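Local coordinates for protein uridylate kinase (Bacillus anthracis, PDB 2JJX) that catalyses the ATP-dependent phosphorylation of UMP to UDP in pyrimidine biosynthesis, as a hexameric enzyme of the amino acid kinase family with an allosteric nucleotide-binding site, at residues Pro11-Leu16 / Asn161-Leu166; Asp75-Asp80 / Gly143-Thr148; Ala186-Lys191 / Val240-Asn245. All blocks are in the same frame, centred on the assembly; numbering follows the deposited sequence.

Contact 1 of 3, residues Pro11-Leu16 / Asn161-Leu166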
loop_
_atom_site.group_PDB
_atom_site.type_symbol
_atom_site.label_atom_id
_atom_site.label_comp_id
_atom_site.label_asym_id
_atom_site.label_seq_id
_atom_site.Cartn_x
_atom_site.Cartn_y
_atom_site.Cartn_z
ATOM N N PRO A 11 -30.895 -26.227 11.417
ATOM C CA PRO A 11 -29.835 -26.526 10.448
ATOM C C PRO A 11 -29.345 -25.210 9.831
ATOM O O PRO A 11 -30.142 -24.374 9.386
ATOM C CB PRO A 11 -30.557 -27.380 9.403
ATOM C CG PRO A 11 -31.942 -26.819 9.395
ATOM C CD PRO A 11 -32.226 -26.256 10.779
ATOM N N TYR A 12 -28.040 -24.976 9.898
ATOM C CA TYR A 12 -27.495 -23.731 9.375
ATOM C C TYR A 12 -26.787 -23.989 8.056
ATOM O O TYR A 12 -26.123 -25.006 7.878
ATOM C CB TYR A 12 -26.517 -23.140 10.379
ATOM C CG TYR A 12 -27.058 -23.090 11.784
ATOM C CD1 TYR A 12 -28.082 -22.201 12.108
ATOM C CD2 TYR A 12 -26.425 -23.771 12.823
ATOM C CE1 TYR A 12 -28.529 -22.052 13.425
ATOM C CE2 TYR A 12 -26.854 -23.622 14.151
ATOM C CZ TYR A 12 -27.915 -22.768 14.436
ATOM O OH TYR A 12 -28.378 -22.618 15.724
ATOM N N LYS A 13 -26.869 -23.027 7.154
ATOM C CA LYS A 13 -26.159 -23.134 5.888
ATOM C C LYS A 13 -24.764 -22.507 5.992
ATOM O O LYS A 13 -23.836 -22.992 5.345
ATOM C CB LYS A 13 -26.929 -22.455 4.754
ATOM C CG LYS A 13 -28.407 -22.773 4.687
ATOM C CD LYS A 13 -28.932 -22.590 3.275
ATOM C CE LYS A 13 -29.197 -23.925 2.599
ATOM N NZ LYS A 13 -30.153 -23.758 1.470
ATOM N N ARG A 14 -24.643 -21.406 6.746
ATOM C CA ARG A 14 -23.386 -20.659 6.910
ATOM C C ARG A 14 -23.047 -20.497 8.376
ATOM O O ARG A 14 -23.881 -20.113 9.185
ATOM C CB ARG A 14 -23.497 -19.263 6.299
ATOM C CG ARG A 14 -22.536 -18.990 5.161
ATOM C CD ARG A 14 -21.653 -17.806 5.456
ATOM N NE ARG A 14 -21.913 -16.645 4.603
ATOM C CZ ARG A 14 -22.209 -16.690 3.306
ATOM N NH1 ARG A 14 -22.349 -17.843 2.674
ATOM N NH2 ARG A 14 -22.400 -15.562 2.642
ATOM N N VAL A 15 -21.776 -20.666 8.696
ATOM C CA VAL A 15 -21.353 -20.695 10.090
ATOM C C VAL A 15 -19.941 -20.136 10.351
ATOM O O VAL A 15 -19.036 -20.319 9.563
ATOM C CB VAL A 15 -21.463 -22.157 10.538
ATOM C CG1 VAL A 15 -20.108 -22.741 10.878
ATOM C CG2 VAL A 15 -22.510 -22.319 11.630
ATOM N N LEU A 16 -19.744 -19.484 11.486
ATOM C CA LEU A 16 -18.427 -18.960 11.861
ATOM C C LEU A 16 -17.964 -19.741 13.058
ATOM O O LEU A 16 -18.646 -19.774 14.073
ATOM C CB LEU A 16 -18.502 -17.482 12.281
ATOM C CG LEU A 16 -17.257 -16.660 12.668
ATOM C CD1 LEU A 16 -16.471 -17.218 13.842
ATOM C CD2 LEU A 16 -16.360 -16.344 11.479
ATOM N N ASN A 161 -22.816 -12.831 6.908
ATOM C CA ASN A 161 -24.222 -13.225 6.812
ATOM C C ASN A 161 -24.290 -14.636 7.340
ATOM O O ASN A 161 -24.907 -15.507 6.732
ATOM C CB ASN A 161 -24.718 -13.264 5.370
ATOM C CG ASN A 161 -24.846 -11.893 4.736
ATOM O OD1 ASN A 161 -24.491 -10.877 5.328
ATOM N ND2 ASN A 161 -25.273 -11.873 3.478
ATOM N N SER A 162 -23.549 -14.886 8.411
ATOM C CA SER A 162 -23.542 -16.210 9.008
ATOM C C SER A 162 -24.867 -16.519 9.697
ATOM O O SER A 162 -25.616 -15.617 10.037
ATOM C CB SER A 162 -22.352 -16.348 9.949
ATOM O OG SER A 162 -21.169 -16.241 9.173
ATOM N N ASP A 163 -25.195 -17.799 9.811
ATOM C CA ASP A 163 -26.448 -18.212 10.429
ATOM C C ASP A 163 -26.271 -18.391 11.945
ATOM O O ASP A 163 -27.243 -18.400 12.708
ATOM C CB ASP A 163 -26.872 -19.555 9.842
ATOM C CG ASP A 163 -27.598 -19.415 8.513
ATOM O OD1 ASP A 163 -28.071 -18.303 8.197
ATOM O OD2 ASP A 163 -27.757 -20.434 7.812
ATOM N N ALA A 164 -25.033 -18.637 12.363
ATOM C CA ALA A 164 -24.720 -18.883 13.761
ATOM C C ALA A 164 -23.212 -18.748 13.999
ATOM O O ALA A 164 -22.434 -18.805 13.056
ATOM C CB ALA A 164 -25.205 -20.235 14.159
ATOM N N ILE A 165 -22.808 -18.523 15.248
ATOM C CA ILE A 165 -21.397 -18.502 15.593
ATOM C C ILE A 165 -21.177 -19.618 16.591
ATOM O O ILE A 165 -21.828 -19.665 17.620
ATOM C CB ILE A 165 -20.880 -17.161 16.128
ATOM C CG1 ILE A 165 -19.376 -17.268 16.343
ATOM C CG2 ILE A 165 -21.459 -16.860 17.466
ATOM C CD1 ILE A 165 -18.798 -16.151 17.169
ATOM N N LEU A 166 -20.335 -20.580 16.244
ATOM C CA LEU A 166 -20.071 -21.672 17.156
ATOM C C LEU A 166 -18.781 -21.347 17.883
ATOM O O LEU A 166 -17.742 -21.152 17.270
ATOM C CB LEU A 166 -19.994 -23.002 16.402
ATOM C CG LEU A 166 -20.989 -23.224 15.266
ATOM C CD1 LEU A 166 -20.364 -24.224 14.321
ATOM C CD2 LEU A 166 -22.289 -23.753 15.789
#
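D163 meets the backbone of K13 and R14 with its side chain and its own amide, so one residue both accepts and donates where the two strands come together. Among the polar contacts, D163 OD2 takes the amide of K13 on its anti lone pair, N to OD2 2.8 Å, and R14 N adds a weak bond to the same oxygen. The return bond runs from D163 N to R14 O at 2.7 Å, with the donor standing above the carbonyl plane. Further on, L16 N binds A164 O at 3.2 Å within the carbonyl plane, and L16 O receives L166 N at 2.9 Å. These two bonds frame a parallel bridge between L16 and I165.

The apolar contacts begin at Y12. Its chi1 of -48° puts CG beside the backbone N, and the ring beyond has A164 CB over the centre of one face, a CH-pi contact 3.7 Å from the centroid and 9° off the normal. V15 and L166 cross at about a right angle, CG1 to CD1 3.8 Å, whereas the L16 and I165 side chains run side by side.

The charged end of R14 turns elsewhere, with NH1 in salt bridges to E53 and D131 and NE bonded to M160 O. S162 OG is held by A157 O and Y12 OH by H221. N161 closes the preceding helix with a Schellman motif. Chemically, D163 takes the K13 amide, and more weakly that of R14, just before regular parallel pairing joins strands 14-19 and 164-169 in the middle of the sheet.

Contact 2 of 3, residues Asp75-Asp80 / Gly143-Thr148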
loop_
_atom_site.group_PDB
_atom_site.type_symbol
_atom_site.label_atom_id
_atom_site.label_comp_id
_atom_site.label_asym_id
_atom_site.label_seq_id
_atom_site.Cartn_x
_atom_site.Cartn_y
_atom_site.Cartn_z
ATOM N N ASP A 75 3.065 -1.614 26.368
ATOM C CA ASP A 75 1.765 -0.978 26.174
ATOM C C ASP A 75 0.726 -1.960 25.654
ATOM O O ASP A 75 0.952 -2.690 24.678
ATOM C CB ASP A 75 1.851 0.218 25.222
ATOM C CG ASP A 75 0.677 1.167 25.369
ATOM O OD1 ASP A 75 -0.359 0.770 25.940
ATOM O OD2 ASP A 75 0.821 2.340 24.977
ATOM N N ARG A 76 -0.422 -1.968 26.320
ATOM C CA ARG A 76 -1.538 -2.824 25.928
ATOM C C ARG A 76 -1.808 -2.835 24.417
ATOM O O ARG A 76 -2.053 -3.883 23.836
ATOM C CB ARG A 76 -2.797 -2.402 26.679
ATOM C CG ARG A 76 -4.088 -2.877 26.057
ATOM C CD ARG A 76 -4.577 -4.128 26.741
ATOM N NE ARG A 76 -5.030 -5.122 25.773
ATOM C CZ ARG A 76 -6.165 -5.810 25.867
ATOM N NH1 ARG A 76 -6.972 -5.635 26.899
ATOM N NH2 ARG A 76 -6.492 -6.689 24.932
ATOM N N VAL A 77 -1.750 -1.676 23.776
ATOM C CA VAL A 77 -1.920 -1.625 22.332
ATOM C C VAL A 77 -0.786 -2.385 21.634
ATOM O O VAL A 77 -0.996 -3.016 20.606
ATOM C CB VAL A 77 -2.053 -0.179 21.808
ATOM C CG1 VAL A 77 -2.513 -0.198 20.370
ATOM C CG2 VAL A 77 -3.012 0.612 22.674
ATOM N N GLU A 78 0.412 -2.353 22.211
ATOM C CA GLU A 78 1.563 -3.023 21.619
ATOM C C GLU A 78 1.482 -4.522 21.782
ATOM O O GLU A 78 1.723 -5.277 20.835
ATOM C CB GLU A 78 2.877 -2.473 22.165
ATOM C CG GLU A 78 3.180 -1.061 21.678
ATOM C CD GLU A 78 4.422 -0.481 22.327
ATOM O OE1 GLU A 78 5.308 -1.278 22.719
ATOM O OE2 GLU A 78 4.467 0.753 22.539
ATOM N N ALA A 79 1.137 -4.941 22.994
ATOM C CA ALA A 79 0.924 -6.356 23.280
ATOM C C ALA A 79 -0.110 -6.987 22.341
ATOM O O ALA A 79 0.037 -8.127 21.907
ATOM C CB ALA A 79 0.489 -6.537 24.723
ATOM N N ASP A 80 -1.178 -6.256 22.058
ATOM C CA ASP A 80 -2.217 -6.783 21.197
ATOM C C ASP A 80 -1.716 -6.999 19.781
ATOM O O ASP A 80 -2.033 -8.006 19.143
ATOM C CB ASP A 80 -3.415 -5.844 21.209
ATOM C CG ASP A 80 -4.347 -6.121 22.384
ATOM O OD1 ASP A 80 -4.027 -7.006 23.219
ATOM O OD2 ASP A 80 -5.423 -5.486 22.455
ATOM N N GLY A 143 -8.028 -5.996 13.588
ATOM C CA GLY A 143 -7.032 -4.966 13.405
ATOM C C GLY A 143 -6.987 -4.025 14.607
ATOM O O GLY A 143 -5.996 -3.327 14.832
ATOM N N GLN A 144 -8.045 -4.039 15.417
ATOM C CA GLN A 144 -8.171 -3.161 16.588
ATOM C C GLN A 144 -7.669 -3.710 17.936
ATOM O O GLN A 144 -7.544 -4.909 18.155
ATOM C CB GLN A 144 -9.605 -2.640 16.702
ATOM C CG GLN A 144 -10.189 -2.239 15.361
ATOM C CD GLN A 144 -9.347 -1.184 14.665
ATOM O OE1 GLN A 144 -9.103 -0.116 15.218
ATOM N NE2 GLN A 144 -8.976 -1.443 13.413
ATOM N N PRO A 145 -7.337 -2.811 18.862
ATOM C CA PRO A 145 -6.805 -3.085 20.201
ATOM C C PRO A 145 -7.920 -3.160 21.247
ATOM O O PRO A 145 -9.084 -2.928 20.958
ATOM C CB PRO A 145 -5.924 -1.862 20.474
ATOM C CG PRO A 145 -6.500 -0.776 19.558
ATOM C CD PRO A 145 -6.891 -1.511 18.333
ATOM N N PHE A 146 -7.571 -3.461 22.486
ATOM C CA PHE A 146 -8.563 -3.458 23.559
ATOM C C PHE A 146 -9.613 -4.518 23.352
ATOM O O PHE A 146 -10.561 -4.581 24.114
ATOM C CB PHE A 146 -9.268 -2.104 23.638
ATOM C CG PHE A 146 -8.336 -0.935 23.547
ATOM C CD1 PHE A 146 -8.654 0.133 22.746
ATOM C CD2 PHE A 146 -7.130 -0.921 24.233
ATOM C CE1 PHE A 146 -7.820 1.206 22.645
ATOM C CE2 PHE A 146 -6.284 0.125 24.084
ATOM C CZ PHE A 146 -6.653 1.219 23.332
ATOM N N VAL A 147 -9.483 -5.330 22.312
ATOM C CA VAL A 147 -10.503 -6.328 22.036
ATOM C C VAL A 147 -9.936 -7.737 21.985
ATOM O O VAL A 147 -8.766 -7.955 21.712
ATOM C CB VAL A 147 -11.206 -5.997 20.742
ATOM C CG1 VAL A 147 -10.723 -6.898 19.657
ATOM C CG2 VAL A 147 -12.674 -6.105 20.923
ATOM N N THR A 148 -10.787 -8.694 22.310
ATOM C CA THR A 148 -10.447 -10.109 22.352
ATOM C C THR A 148 -10.851 -10.748 21.026
ATOM O O THR A 148 -11.555 -10.158 20.214
ATOM C CB THR A 148 -11.230 -10.786 23.500
ATOM O OG1 THR A 148 -10.914 -10.159 24.744
ATOM C CG2 THR A 148 -10.916 -12.261 23.587
HETATM O O HOH W 1 -9.593 -5.675 27.280
#
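The first torsion of D80 (chi1 -85°) sets CG beside the backbone N, on a side chain whose CB already points toward the loop, and OD2 then accepts F146 N at 3.0 Å. R76, with CG anti to the backbone N (chi1 161°), sets that carbon beside the F146 ring, and bends farther along the chain return the guanidinium to D80. The two charged side chains lie one helical turn apart.

R76 NH2 bonds D80 OD1 at 3.0 Å, nearly in the guanidinium plane and on the syn lone pair. The salt bridge also includes weaker bonds from NH2 to OD2 and from NE to OD1. OD2 thus serves both the arginine and the loop amide, which meets it nearly along the C-O bond. The pairing with R76 fixes the carboxylate that accepts the loop amide.

Over one face of the guanidinium, roughly above its centre, stands F146 CA. The ring is turned almost perpendicular to this group, the planes being 82° apart, and receives R76 CG at its edge, 4.1 Å from CD2. V77 supplies the apolar part: CG2 reaches F146 CE2 at 3.6 Å, and CG1 lies 3.8 Å from P145 CB. A water accepts from R76 NH1 and makes a weak bond to F146 O.

A second subunit adjoins the contact through two of its helices: D75 forms a salt bridge with R123 on helix 123-131 of that subunit, and the ring of F146 meets Y216 on its helix 207-216. Within the chain, the contact fastens the first turn of helix 76-101, with D75 at its N-cap, to the loop between strand 135-139 and helix 150-160.

Contact 3 of 3, residues Ala186-Lys191 / Val240-Asn245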
loop_
_atom_site.group_PDB
_atom_site.type_symbol
_atom_site.label_atom_id
_atom_site.label_comp_id
_atom_site.label_asym_id
_atom_site.label_seq_id
_atom_site.Cartn_x
_atom_site.Cartn_y
_atom_site.Cartn_z
ATOM N N ALA A 186 -23.842 -26.269 40.193
ATOM C CA ALA A 186 -24.065 -25.226 39.209
ATOM C C ALA A 186 -24.809 -25.985 38.112
ATOM O O ALA A 186 -24.734 -27.207 38.047
ATOM C CB ALA A 186 -22.727 -24.729 38.705
ATOM N N LYS A 187 -25.594 -25.287 37.304
ATOM C CA LYS A 187 -26.342 -25.951 36.237
ATOM C C LYS A 187 -26.031 -25.345 34.862
ATOM O O LYS A 187 -25.536 -24.224 34.769
ATOM C CB LYS A 187 -27.845 -25.939 36.533
ATOM C CG LYS A 187 -28.202 -25.347 37.892
ATOM C CD LYS A 187 -29.301 -26.119 38.609
ATOM C CE LYS A 187 -28.715 -27.009 39.699
ATOM N NZ LYS A 187 -29.550 -28.207 40.013
ATOM N N MET A 188 -26.166 -26.143 33.809
ATOM C CA MET A 188 -25.831 -25.660 32.473
ATOM C C MET A 188 -27.109 -25.259 31.753
ATOM O O MET A 188 -28.108 -25.979 31.789
ATOM C CB MET A 188 -25.105 -26.749 31.678
ATOM C CG MET A 188 -24.577 -26.300 30.320
ATOM S SD MET A 188 -24.239 -27.722 29.272
ATOM C CE MET A 188 -23.331 -28.695 30.435
ATOM N N TYR A 189 -27.067 -24.109 31.091
ATOM C CA TYR A 189 -28.218 -23.609 30.361
ATOM C C TYR A 189 -28.365 -24.358 29.059
ATOM O O TYR A 189 -27.395 -24.579 28.339
ATOM C CB TYR A 189 -28.013 -22.149 30.018
ATOM C CG TYR A 189 -28.014 -21.249 31.212
ATOM C CD1 TYR A 189 -29.198 -20.711 31.684
ATOM C CD2 TYR A 189 -26.824 -20.896 31.847
ATOM C CE1 TYR A 189 -29.211 -19.865 32.784
ATOM C CE2 TYR A 189 -26.813 -19.999 32.912
ATOM C CZ TYR A 189 -28.019 -19.524 33.407
ATOM O OH TYR A 189 -28.045 -18.680 34.500
ATOM N N ARG A 190 -29.592 -24.732 28.739
ATOM C CA ARG A 190 -29.850 -25.354 27.454
ATOM C C ARG A 190 -29.926 -24.142 26.541
ATOM O O ARG A 190 -29.332 -24.110 25.464
ATOM C CB ARG A 190 -31.208 -26.073 27.460
ATOM C CG ARG A 190 -31.698 -26.513 26.087
ATOM C CD ARG A 190 -30.718 -27.500 25.477
ATOM N NE ARG A 190 -30.681 -28.718 26.273
ATOM C CZ ARG A 190 -29.575 -29.396 26.567
ATOM N NH1 ARG A 190 -28.393 -29.013 26.083
ATOM N NH2 ARG A 190 -29.661 -30.480 27.328
ATOM N N LYS A 191 -30.578 -23.106 27.054
ATOM C CA LYS A 191 -30.759 -21.861 26.324
ATOM C C LYS A 191 -30.421 -20.694 27.242
ATOM O O LYS A 191 -30.636 -20.763 28.453
ATOM C CB LYS A 191 -32.200 -21.724 25.828
ATOM C CG LYS A 191 -32.502 -22.515 24.573
ATOM C CD LYS A 191 -33.707 -21.939 23.841
ATOM C CE LYS A 191 -34.864 -22.927 23.835
ATOM N NZ LYS A 191 -36.143 -22.235 24.159
ATOM N N VAL A 240 -27.039 -29.751 22.192
ATOM C CA VAL A 240 -25.888 -30.090 23.024
ATOM C C VAL A 240 -25.161 -28.792 23.303
ATOM O O VAL A 240 -25.307 -27.849 22.545
ATOM C CB VAL A 240 -24.984 -31.168 22.388
ATOM C CG1 VAL A 240 -24.926 -31.017 20.881
ATOM C CG2 VAL A 240 -23.589 -31.130 22.985
ATOM N N GLY A 241 -24.522 -28.676 24.460
ATOM C CA GLY A 241 -23.880 -27.422 24.825
ATOM C C GLY A 241 -24.923 -26.360 25.136
ATOM O O GLY A 241 -26.082 -26.676 25.382
ATOM N N THR A 242 -24.539 -25.090 25.087
ATOM C CA THR A 242 -25.455 -23.977 25.384
ATOM C C THR A 242 -25.773 -23.150 24.125
ATOM O O THR A 242 -24.912 -22.942 23.287
ATOM C CB THR A 242 -24.856 -23.073 26.500
ATOM O OG1 THR A 242 -25.028 -23.709 27.777
ATOM C CG2 THR A 242 -25.545 -21.743 26.490
ATOM N N LEU A 243 -27.003 -22.656 24.001
ATOM C CA LEU A 243 -27.415 -21.826 22.857
ATOM C C LEU A 243 -27.797 -20.449 23.322
ATOM O O LEU A 243 -28.846 -20.296 23.923
ATOM C CB LEU A 243 -28.673 -22.376 22.181
ATOM C CG LEU A 243 -28.965 -21.983 20.721
ATOM C CD1 LEU A 243 -30.446 -21.925 20.360
ATOM C CD2 LEU A 243 -28.299 -20.682 20.364
ATOM N N ILE A 244 -27.028 -19.435 22.949
ATOM C CA ILE A 244 -27.340 -18.050 23.316
ATOM C C ILE A 244 -28.200 -17.351 22.266
ATOM O O ILE A 244 -27.809 -17.182 21.127
ATOM C CB ILE A 244 -26.048 -17.296 23.633
ATOM C CG1 ILE A 244 -25.114 -18.260 24.380
ATOM C CG2 ILE A 244 -26.370 -16.050 24.429
ATOM C CD1 ILE A 244 -24.099 -17.589 25.242
ATOM N N ASN A 245 -29.383 -16.945 22.682
ATOM C CA ASN A 245 -30.462 -16.546 21.803
ATOM C C ASN A 245 -31.158 -15.320 22.369
ATOM O O ASN A 245 -30.814 -14.823 23.448
ATOM C CB ASN A 245 -31.498 -17.659 21.925
ATOM C CG ASN A 245 -31.979 -18.174 20.601
ATOM O OD1 ASN A 245 -32.127 -19.495 20.516
ATOM N ND2 ASN A 245 -32.464 -17.401 19.781
#
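T242 OG1 has two polar partners: it donates to Y189 O at 2.6 Å and is also hydrogen-bonded with V175 N. The hydroxyl meets Y189 O in the carbonyl plane, on a lone pair. Its position follows from the first torsion, which sets OG1 anti to the carbonyl carbon (chi1 -77°). The T242 CA-H makes a long approach to the same carbonyl oxygen, which therefore faces both the side chain and the backbone of the threonine.

One residue farther along, pairing passes to the main chains. L243 N donates to R190 O at 3.1 Å, the donor tilted 35° from the carbonyl plane, and K191 CA lies 3.4 Å from L243 O in a CA-H...O contact. Together these accompany the parallel bridge of K191 with L243, whose side chains stand on the same face of the sheet.

Side chains add lighter contacts around this pairing. M188 slides past T242 in the opposite direction, its CG 3.7 Å from OG1. R190 starts out away from the strand, but its chain, bent at chi2 and chi3, carries the guanidinium back so that NH1 comes 3.4 Å from G241 O, which sits near the guanidinium plane at its edge. G241 itself has a positive phi (71°), a conformation readily open to glycine, just ahead of strand 242-245.

Strand 242-245 lies between two neighbours in the sheet: strand 220-224 runs antiparallel to it on one side, with T242 bonded to V222 through the backbone, and strand 191-193 lies parallel on the other. Just ahead of it, V240 packs on V230, R233 and I234 of helix 230-235.

Along the chain, contact 2 is nested inside the loop closed by contact 1, and contact 3 follows both in series. Contacts 1 and 3 belong to one mixed sheet, with strand 220-224 lying between strand 164-169 of the former and strand 242-245 of the latter; their centres are 18 Å apart. Contact 2 lies off this sheet, across the chain's centre from contact 1, with centres about 27 Å apart, and 31 Å from contact 3 by the same measure. The example separates two tasks: contacts 1 and 3 join distant pieces of chain into the sheet, touched by no other subunit, whereas contact 2 joins helix 76-101 to a loop, another subunit packing against both.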